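Local coordinates for pectate lyase/Amb allergen (Acidovorax citrulli, PDB 4HWV), which probably cleaves pectate by a calcium-dependent lyase reaction, as a secreted pathogenicity factor of the polysaccharide lyase 1 family, at residues G22-T33 against H233-H241; L371-N382 against E419-V430. All coordinates share one frame; numbering follows the deposited sequence.

Contact 1 of 2, residues G22-T33 against H233-H241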
loop_
_atom_site.group_PDB
_atom_site.type_symbol
_atom_site.label_atom_id
_atom_site.label_comp_id
_atom_site.label_asym_id
_atom_site.label_seq_id
_atom_site.Cartn_x
_atom_site.Cartn_y
_atom_site.Cartn_z
ATOM N N GLY A 22 -19.954 25.655 5.824
ATOM C CA GLY A 22 -20.659 24.804 4.888
ATOM C C GLY A 22 -21.300 23.577 5.495
ATOM O O GLY A 22 -21.924 22.798 4.776
ATOM N N ALA A 23 -21.169 23.383 6.806
ATOM C CA ALA A 23 -21.758 22.210 7.446
ATOM C C ALA A 23 -23.240 22.073 7.124
ATOM O O ALA A 23 -23.991 23.042 7.103
ATOM C CB ALA A 23 -21.529 22.257 8.958
ATOM N N THR A 24 -23.626 20.839 6.838
ATOM C CA THR A 24 -24.996 20.461 6.530
ATOM C C THR A 24 -25.396 19.310 7.449
ATOM O O THR A 24 -24.583 18.839 8.253
ATOM C CB THR A 24 -25.065 19.947 5.083
ATOM O OG1 THR A 24 -24.006 18.999 4.897
ATOM C CG2 THR A 24 -24.939 21.082 4.076
ATOM N N GLY A 25 -26.628 18.825 7.324
ATOM C CA GLY A 25 -27.060 17.663 8.091
ATOM C C GLY A 25 -27.059 17.895 9.591
ATOM O O GLY A 25 -27.250 19.018 10.050
ATOM N N TRP A 26 -26.894 16.833 10.370
ATOM C CA TRP A 26 -27.030 16.979 11.804
ATOM C C TRP A 26 -26.014 17.971 12.398
ATOM O O TRP A 26 -26.309 18.632 13.389
ATOM C CB TRP A 26 -26.884 15.623 12.471
ATOM C CG TRP A 26 -28.119 14.777 12.579
ATOM C CD1 TRP A 26 -28.251 13.485 12.139
ATOM C CD2 TRP A 26 -29.349 15.100 13.255
ATOM N NE1 TRP A 26 -29.485 12.992 12.487
ATOM C CE2 TRP A 26 -30.175 13.949 13.186
ATOM C CE3 TRP A 26 -29.825 16.238 13.935
ATOM C CZ2 TRP A 26 -31.453 13.912 13.751
ATOM C CZ3 TRP A 26 -31.091 16.187 14.501
ATOM C CH2 TRP A 26 -31.886 15.037 14.401
ATOM N N ALA A 27 -24.828 18.089 11.805
ATOM C CA ALA A 27 -23.831 19.056 12.285
ATOM C C ALA A 27 -24.318 20.510 12.164
ATOM O O ALA A 27 -23.755 21.413 12.789
ATOM C CB ALA A 27 -22.510 18.894 11.554
ATOM N N SER A 28 -25.334 20.747 11.336
ATOM C CA SER A 28 -25.880 22.097 11.162
ATOM C C SER A 28 -27.072 22.379 12.076
ATOM O O SER A 28 -27.587 23.495 12.091
ATOM C CB SER A 28 -26.262 22.327 9.702
ATOM O OG SER A 28 -27.467 21.661 9.341
ATOM N N HIS A 29 -27.511 21.385 12.845
ATOM C CA HIS A 29 -28.703 21.545 13.663
ATOM C C HIS A 29 -28.335 22.131 15.017
ATOM O O HIS A 29 -27.306 21.784 15.564
ATOM C CB HIS A 29 -29.370 20.182 13.846
ATOM C CG HIS A 29 -30.611 20.249 14.674
ATOM N ND1 HIS A 29 -31.852 20.547 14.146
ATOM C CD2 HIS A 29 -30.789 20.129 16.011
ATOM C CE1 HIS A 29 -32.741 20.582 15.124
ATOM N NE2 HIS A 29 -32.122 20.337 16.266
ATOM N N GLY A 30 -29.161 23.017 15.559
ATOM C CA GLY A 30 -28.823 23.675 16.814
ATOM C C GLY A 30 -27.776 24.749 16.585
ATOM O O GLY A 30 -27.868 25.513 15.629
ATOM N N THR A 31 -26.791 24.839 17.470
ATOM C CA THR A 31 -25.692 25.778 17.259
ATOM C C THR A 31 -24.839 25.244 16.096
ATOM O O THR A 31 -24.211 24.209 16.214
ATOM C CB THR A 31 -24.825 25.922 18.537
ATOM O OG1 THR A 31 -25.651 26.321 19.638
ATOM C CG2 THR A 31 -23.718 26.949 18.335
ATOM N N PRO A 32 -24.827 25.945 14.961
ATOM C CA PRO A 32 -24.209 25.358 13.764
ATOM C C PRO A 32 -22.710 25.137 13.948
ATOM O O PRO A 32 -22.048 25.882 14.667
ATOM C CB PRO A 32 -24.491 26.399 12.675
ATOM C CG PRO A 32 -25.601 27.256 13.223
ATOM C CD PRO A 32 -25.356 27.295 14.705
ATOM N N THR A 33 -22.183 24.099 13.319
ATOM C CA THR A 33 -20.757 23.793 13.413
ATOM C C THR A 33 -19.960 24.784 12.578
ATOM O O THR A 33 -20.268 24.987 11.394
ATOM C CB THR A 33 -20.484 22.366 12.900
ATOM O OG1 THR A 33 -21.187 21.437 13.723
ATOM C CG2 THR A 33 -19.004 22.040 12.981
ATOM N N HIS A 233 -16.693 11.827 22.387
ATOM C CA HIS A 233 -16.912 12.912 23.361
ATOM C C HIS A 233 -16.920 14.260 22.686
ATOM O O HIS A 233 -16.443 15.238 23.248
ATOM C CB HIS A 233 -15.867 12.888 24.488
ATOM C CG HIS A 233 -15.900 11.624 25.284
ATOM N ND1 HIS A 233 -16.892 11.359 26.205
ATOM C CD2 HIS A 233 -15.095 10.531 25.268
ATOM C CE1 HIS A 233 -16.695 10.157 26.724
ATOM N NE2 HIS A 233 -15.606 9.639 26.180
ATOM N N ALA A 234 -17.488 14.306 21.487
ATOM C CA ALA A 234 -17.625 15.563 20.752
ATOM C C ALA A 234 -19.014 15.699 20.181
ATOM O O ALA A 234 -19.592 14.727 19.698
ATOM C CB ALA A 234 -16.605 15.666 19.621
ATOM N N SER A 235 -19.534 16.922 20.231
ATOM C CA SER A 235 -20.795 17.291 19.595
ATOM C C SER A 235 -20.500 18.340 18.530
ATOM O O SER A 235 -19.666 19.220 18.767
ATOM C CB SER A 235 -21.734 17.912 20.628
ATOM O OG SER A 235 -22.939 18.355 20.028
ATOM N N HIS A 236 -21.203 18.288 17.398
ATOM C CA HIS A 236 -21.079 19.298 16.323
ATOM C C HIS A 236 -19.747 19.196 15.594
ATOM O O HIS A 236 -18.787 19.927 15.872
ATOM C CB HIS A 236 -21.412 20.708 16.814
ATOM C CG HIS A 236 -22.870 20.907 17.014
ATOM N ND1 HIS A 236 -23.499 20.648 18.208
ATOM C CD2 HIS A 236 -23.843 21.259 16.146
ATOM C CE1 HIS A 236 -24.792 20.891 18.085
ATOM N NE2 HIS A 236 -25.030 21.250 16.840
ATOM N N VAL A 237 -19.711 18.222 14.690
ATOM C CA VAL A 237 -18.491 17.812 14.012
ATOM C C VAL A 237 -18.797 17.676 12.529
ATOM O O VAL A 237 -19.737 16.967 12.160
ATOM C CB VAL A 237 -17.973 16.448 14.561
ATOM C CG1 VAL A 237 -16.759 15.982 13.780
ATOM C CG2 VAL A 237 -17.643 16.545 16.059
ATOM N N TRP A 238 -18.008 18.356 11.700
ATOM C CA TRP A 238 -18.197 18.334 10.261
ATOM C C TRP A 238 -16.910 17.821 9.610
ATOM O O TRP A 238 -15.843 18.459 9.710
ATOM C CB TRP A 238 -18.537 19.738 9.747
ATOM C CG TRP A 238 -18.868 19.781 8.272
ATOM C CD1 TRP A 238 -19.573 18.850 7.548
ATOM C CD2 TRP A 238 -18.487 20.809 7.343
ATOM N NE1 TRP A 238 -19.670 19.252 6.238
ATOM C CE2 TRP A 238 -19.015 20.452 6.082
ATOM C CE3 TRP A 238 -17.755 22.014 7.458
ATOM C CZ2 TRP A 238 -18.810 21.232 4.934
ATOM C CZ3 TRP A 238 -17.571 22.790 6.314
ATOM C CH2 TRP A 238 -18.076 22.388 5.075
ATOM N N ILE A 239 -17.025 16.651 8.983
ATOM C CA ILE A 239 -15.900 15.986 8.346
ATOM C C ILE A 239 -16.219 15.989 6.864
ATOM O O ILE A 239 -17.099 15.251 6.404
ATOM C CB ILE A 239 -15.760 14.546 8.894
ATOM C CG1 ILE A 239 -15.407 14.609 10.387
ATOM C CG2 ILE A 239 -14.754 13.740 8.077
ATOM C CD1 ILE A 239 -15.634 13.289 11.122
ATOM N N ASP A 240 -15.512 16.843 6.125
ATOM C CA ASP A 240 -15.901 17.156 4.755
ATOM C C ASP A 240 -14.718 17.148 3.782
ATOM O O ASP A 240 -13.663 17.729 4.065
ATOM C CB ASP A 240 -16.542 18.553 4.732
ATOM C CG ASP A 240 -16.890 19.009 3.325
ATOM O OD1 ASP A 240 -17.898 18.532 2.751
ATOM O OD2 ASP A 240 -16.133 19.856 2.790
ATOM N N HIS A 241 -14.893 16.514 2.622
ATOM C CA HIS A 241 -13.876 16.576 1.573
ATOM C C HIS A 241 -12.524 16.042 2.040
ATOM O O HIS A 241 -11.468 16.621 1.747
ATOM C CB HIS A 241 -13.729 18.003 1.013
ATOM C CG HIS A 241 -14.717 18.352 -0.057
ATOM N ND1 HIS A 241 -15.808 19.159 0.177
ATOM C CD2 HIS A 241 -14.736 18.063 -1.381
ATOM C CE1 HIS A 241 -16.465 19.344 -0.960
ATOM N NE2 HIS A 241 -15.841 18.682 -1.919
#
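His236 reaches from the wall of the right-handed parallel beta-helix into the loop 22-33, which curls over its outer surface. Its CB lies 3.2 Å from Thr33 OG1, and with CG turned anti to the carbonyl carbon (chi1 -74°) the ring leads into backbone carbonyls. CG has Thr31 O at 3.7 Å; the same oxygen sits over one face, nearest CD2 (3.0 Å). CD2 also comes to 3.4 Å from Ala27 O, near the ring plane, and CE1 is 3.7 Å from His29 O. At the tip, NE2 donates to His29 O over 2.7 Å; the N-H...O angle is 170°. This straight, in-plane bond, together with the stacked ring of Tyr289, limits how the imidazole can turn. Thr33 OG1 gives its hydrogen to Ala27 O, which also accepts from Thr33 N; these two bonds draw 27-33 back on itself.

Farther along strand 237-240, Trp238 offers a flat surface to the other end of the loop. Ala23 CA makes a CH-pi contact 3.6 Å from the centroid of the five-membered ring, and Gly22, lacking a side chain, lies flat over the outer rim of the six-membered ring. Asp240 CB touches the opposite face near its rim, and the indole NE1 bonds to Ser293. The chemistry implies a proton on His236 NE2 and a loop held by one straight imidazole-to-carbonyl bond and by backbone laid on an indole.

Contact 2 of 2, residues L371-N382 against E419-V430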
loop_
_atom_site.group_PDB
_atom_site.type_symbol
_atom_site.label_atom_id
_atom_site.label_comp_id
_atom_site.label_asym_id
_atom_site.label_seq_id
_atom_site.Cartn_x
_atom_site.Cartn_y
_atom_site.Cartn_z
ATOM N N LEU A 371 -28.930 -2.050 10.353
ATOM C CA LEU A 371 -29.800 -1.577 11.432
ATOM C C LEU A 371 -29.463 -2.371 12.685
ATOM O O LEU A 371 -29.897 -3.511 12.835
ATOM C CB LEU A 371 -31.282 -1.763 11.075
ATOM C CG LEU A 371 -32.279 -1.437 12.192
ATOM C CD1 LEU A 371 -32.147 -0.005 12.658
ATOM C CD2 LEU A 371 -33.711 -1.728 11.726
ATOM N N GLY A 372 -28.652 -1.785 13.556
ATOM C CA GLY A 372 -28.363 -2.375 14.840
ATOM C C GLY A 372 -29.314 -1.912 15.919
ATOM O O GLY A 372 -30.340 -1.268 15.658
ATOM N N GLN A 373 -28.955 -2.254 17.149
ATOM C CA GLN A 373 -29.869 -2.126 18.276
ATOM C C GLN A 373 -30.359 -0.702 18.463
ATOM O O GLN A 373 -29.556 0.184 18.746
ATOM C CB GLN A 373 -29.176 -2.580 19.549
ATOM C CG GLN A 373 -30.145 -2.732 20.717
ATOM C CD GLN A 373 -31.177 -3.794 20.478
ATOM O OE1 GLN A 373 -30.885 -4.838 19.897
ATOM N NE2 GLN A 373 -32.403 -3.538 20.931
ATOM N N SER A 374 -31.669 -0.497 18.303
ATOM C CA SER A 374 -32.319 0.811 18.496
ATOM C C SER A 374 -31.821 1.887 17.530
ATOM O O SER A 374 -32.047 3.077 17.738
ATOM C CB SER A 374 -32.212 1.299 19.942
ATOM O OG SER A 374 -32.883 0.414 20.825
ATOM N N GLY A 375 -31.158 1.475 16.454
ATOM C CA GLY A 375 -30.787 2.412 15.413
ATOM C C GLY A 375 -32.021 2.910 14.681
ATOM O O GLY A 375 -33.057 2.247 14.636
ATOM N N LYS A 376 -31.903 4.086 14.086
ATOM C CA LYS A 376 -33.003 4.664 13.324
ATOM C C LYS A 376 -32.404 5.208 12.034
ATOM O O LYS A 376 -31.872 6.326 11.984
ATOM C CB LYS A 376 -33.732 5.725 14.152
ATOM C CG LYS A 376 -34.344 5.131 15.434
ATOM C CD LYS A 376 -34.979 6.154 16.342
ATOM C CE LYS A 376 -35.312 5.495 17.682
ATOM N NZ LYS A 376 -34.063 5.029 18.377
ATOM N N VAL A 377 -32.445 4.372 11.007
ATOM C CA VAL A 377 -31.715 4.611 9.767
ATOM C C VAL A 377 -32.652 5.140 8.694
ATOM O O VAL A 377 -33.755 4.619 8.495
ATOM C CB VAL A 377 -31.020 3.313 9.285
ATOM C CG1 VAL A 377 -30.357 3.525 7.945
ATOM C CG2 VAL A 377 -30.021 2.834 10.334
ATOM N N HIS A 378 -32.218 6.200 8.015
ATOM C CA HIS A 378 -33.023 6.816 6.957
ATOM C C HIS A 378 -32.108 6.945 5.738
ATOM O O HIS A 378 -31.153 7.729 5.765
ATOM C CB HIS A 378 -33.502 8.202 7.417
ATOM C CG HIS A 378 -34.610 8.777 6.592
ATOM N ND1 HIS A 378 -35.935 8.609 6.925
ATOM C CD2 HIS A 378 -34.592 9.545 5.471
ATOM C CE1 HIS A 378 -36.688 9.226 6.032
ATOM N NE2 HIS A 378 -35.900 9.813 5.147
ATOM N N ALA A 379 -32.394 6.179 4.687
ATOM C CA ALA A 379 -31.499 6.087 3.526
ATOM C C ALA A 379 -32.208 6.581 2.277
ATOM O O ALA A 379 -33.257 6.059 1.926
ATOM C CB ALA A 379 -31.054 4.640 3.322
ATOM N N GLU A 380 -31.624 7.562 1.592
ATOM C CA GLU A 380 -32.264 8.130 0.404
ATOM C C GLU A 380 -31.298 8.291 -0.759
ATOM O O GLU A 380 -30.215 8.868 -0.601
ATOM C CB GLU A 380 -32.881 9.500 0.722
ATOM C CG GLU A 380 -34.078 9.407 1.664
ATOM C CD GLU A 380 -34.491 10.733 2.257
ATOM O OE1 GLU A 380 -33.603 11.498 2.676
ATOM O OE2 GLU A 380 -35.709 10.991 2.325
ATOM N N ASN A 381 -31.726 7.824 -1.933
ATOM C CA ASN A 381 -31.005 8.074 -3.185
ATOM C C ASN A 381 -29.516 7.735 -3.117
ATOM O O ASN A 381 -28.655 8.505 -3.557
ATOM C CB ASN A 381 -31.239 9.507 -3.690
ATOM C CG ASN A 381 -32.696 9.759 -4.058
ATOM O OD1 ASN A 381 -33.609 9.054 -3.611
ATOM N ND2 ASN A 381 -32.915 10.793 -4.857
ATOM N N ASN A 382 -29.234 6.563 -2.568
ATOM C CA ASN A 382 -27.882 6.014 -2.587
ATOM C C ASN A 382 -27.750 5.097 -3.795
ATOM O O ASN A 382 -28.696 4.369 -4.138
ATOM C CB ASN A 382 -27.598 5.226 -1.311
ATOM C CG ASN A 382 -27.624 6.112 -0.072
ATOM O OD1 ASN A 382 -26.679 6.856 0.178
ATOM N ND2 ASN A 382 -28.709 6.043 0.701
ATOM N N GLU A 419 -38.070 5.966 21.701
ATOM C CA GLU A 419 -36.633 6.192 21.563
ATOM C C GLU A 419 -35.856 4.884 21.455
ATOM O O GLU A 419 -34.718 4.875 21.006
ATOM C CB GLU A 419 -36.101 7.006 22.732
ATOM C CG GLU A 419 -36.654 8.410 22.808
ATOM C CD GLU A 419 -36.138 9.147 24.027
ATOM O OE1 GLU A 419 -35.111 9.858 23.907
ATOM O OE2 GLU A 419 -36.753 9.012 25.109
ATOM N N CYS A 420 -36.471 3.779 21.868
ATOM C CA CYS A 420 -35.789 2.492 21.854
ATOM C C CYS A 420 -36.130 1.635 20.640
ATOM O O CYS A 420 -35.587 0.548 20.471
ATOM C CB CYS A 420 -36.042 1.758 23.175
ATOM S SG CYS A 420 -35.389 2.718 24.564
ATOM N N ALA A 421 -37.017 2.128 19.784
ATOM C CA ALA A 421 -37.351 1.399 18.577
ATOM C C ALA A 421 -36.142 1.294 17.647
ATOM O O ALA A 421 -35.270 2.164 17.649
ATOM C CB ALA A 421 -38.520 2.078 17.855
ATOM N N SER A 422 -36.112 0.223 16.854
ATOM C CA SER A 422 -35.126 0.021 15.804
ATOM C C SER A 422 -35.881 0.182 14.502
ATOM O O SER A 422 -36.765 -0.625 14.207
ATOM C CB SER A 422 -34.546 -1.393 15.864
ATOM O OG SER A 422 -33.928 -1.661 17.113
ATOM N N THR A 423 -35.562 1.214 13.724
ATOM C CA THR A 423 -36.353 1.521 12.536
ATOM C C THR A 423 -35.487 1.758 11.306
ATOM O O THR A 423 -34.333 2.187 11.405
ATOM C CB THR A 423 -37.285 2.740 12.760
ATOM O OG1 THR A 423 -36.512 3.944 12.819
ATOM C CG2 THR A 423 -38.077 2.595 14.051
ATOM N N PHE A 424 -36.047 1.450 10.146
ATOM C CA PHE A 424 -35.322 1.597 8.887
ATOM C C PHE A 424 -36.252 2.120 7.805
ATOM O O PHE A 424 -37.366 1.617 7.630
ATOM C CB PHE A 424 -34.709 0.250 8.468
ATOM C CG PHE A 424 -33.864 0.326 7.214
ATOM C CD1 PHE A 424 -34.446 0.242 5.951
ATOM C CD2 PHE A 424 -32.486 0.455 7.297
ATOM C CE1 PHE A 424 -33.652 0.302 4.796
ATOM C CE2 PHE A 424 -31.699 0.522 6.159
ATOM C CZ PHE A 424 -32.285 0.454 4.906
ATOM N N TYR A 425 -35.796 3.137 7.081
ATOM C CA TYR A 425 -36.505 3.682 5.936
ATOM C C TYR A 425 -35.531 3.764 4.778
ATOM O O TYR A 425 -34.396 4.185 4.950
ATOM C CB TYR A 425 -37.025 5.086 6.254
ATOM C CG TYR A 425 -37.613 5.815 5.063
ATOM C CD1 TYR A 425 -36.811 6.603 4.234
ATOM C CD2 TYR A 425 -38.973 5.745 4.783
ATOM C CE1 TYR A 425 -37.341 7.277 3.142
ATOM C CE2 TYR A 425 -39.512 6.426 3.700
ATOM C CZ TYR A 425 -38.690 7.192 2.883
ATOM O OH TYR A 425 -39.228 7.874 1.809
ATOM N N ASP A 426 -35.966 3.375 3.587
ATOM C CA ASP A 426 -35.217 3.764 2.391
ATOM C C ASP A 426 -36.113 4.148 1.234
ATOM O O ASP A 426 -37.250 3.675 1.106
ATOM C CB ASP A 426 -34.165 2.725 1.934
ATOM C CG ASP A 426 -34.762 1.567 1.128
ATOM O OD1 ASP A 426 -35.738 0.947 1.604
ATOM O OD2 ASP A 426 -34.238 1.252 0.024
ATOM N N SER A 427 -35.578 5.033 0.405
ATOM C CA SER A 427 -36.217 5.427 -0.835
ATOM C C SER A 427 -35.121 5.688 -1.859
ATOM O O SER A 427 -34.028 6.147 -1.507
ATOM C CB SER A 427 -37.037 6.693 -0.612
ATOM O OG SER A 427 -37.725 7.062 -1.784
ATOM N N GLY A 428 -35.409 5.426 -3.124
ATOM C CA GLY A 428 -34.487 5.750 -4.185
ATOM C C GLY A 428 -33.174 4.983 -4.222
ATOM O O GLY A 428 -32.268 5.395 -4.927
ATOM N N THR A 429 -33.072 3.857 -3.525
ATOM C CA THR A 429 -31.849 3.067 -3.579
ATOM C C THR A 429 -31.712 2.437 -4.962
ATOM O O THR A 429 -32.675 1.844 -5.476
ATOM C CB THR A 429 -31.866 1.928 -2.558
ATOM O OG1 THR A 429 -32.073 2.483 -1.254
ATOM C CG2 THR A 429 -30.532 1.176 -2.593
ATOM N N VAL A 430 -30.519 2.534 -5.549
ATOM C CA VAL A 430 -30.242 1.873 -6.819
ATOM C C VAL A 430 -29.108 0.887 -6.633
ATOM O O VAL A 430 -28.080 1.230 -6.065
ATOM C CB VAL A 430 -29.899 2.902 -7.913
ATOM C CG1 VAL A 430 -29.490 2.212 -9.228
ATOM C CG2 VAL A 430 -31.096 3.803 -8.135
HETATM O O HOH W 1 -35.673 5.308 10.522
HETATM O O HOH W 2 -37.613 9.874 0.826
HETATM O O HOH W 3 -36.272 8.985 -3.189
HETATM O O HOH W 4 -31.114 4.946 -0.711
#
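Strands 376-380 and 423-427 are successive parallel rungs of the right-handed beta-helix typical of pectate lyases, with an angle of 4° between their directions. Thr423 N bonds to Gly375 O, and the pattern runs on to Asn381 N and Ser427 O (2.9 Å); past Gly428, Val430 N bonds to Asn382 O. On one face Val377 CG1 packs 3.7 Å from Phe424 CE2, and Leu371 CD2 lies against Phe424 CB. Val377, Leu371 and Phe424 are apolar, as suits their burial, and Phe424 also meets Leu438 of helix 438-445. Asp426, on this same face, bonds to Thr429 and Thr439.

On the other face the rings of His378 and Tyr425 form an offset stack, centroids 4.3 Å apart and planes at 11°. Both have CG anti to the backbone N, which sends them out side by side in the same direction. Glu380 OE2 takes a weak bond from His378 NE2 and is joined through a water to Tyr425 OH, while its OE1 is held by Tyr462 and His347.

Before the strands, the short hydroxyls of two serines suit backbone groups close by: Ser374 OG donates to Cys420 O, and Ser422 OG accepts from Ser374 N. They tie the type II turn 372-375 to the chain beside the Cys411-Cys420 disulfide. Lys376, long enough to double back, bends at its last torsion (chi4 63°). Its ammonium thereby gathers three carbonyls: NZ donates to Ser374 O, weakly to Ala421 O, and to Glu419 O at 2.7 Å.

From the N terminus, the loop 22-33 comes before strand 44-47, the earliest of the wall strands along the chain, and contact 1 closes a loop of about 200 residues by bringing it against strand 237-240. Contact 2 opens only after contact 1 has closed, and spans just 36 intervening residues, which include helix 405-414. The two therefore stand in series, neither nested nor crossed. Their centres lie 20 Å apart and their nearest atoms about 7 Å apart, without touching. Contact 1 ties the N-terminal loop to the outside of the beta-helix, whereas contact 2 adds one rung to the next; strands 237-240 and 376-387 are linked through 290-293, 324-327 and 345-356.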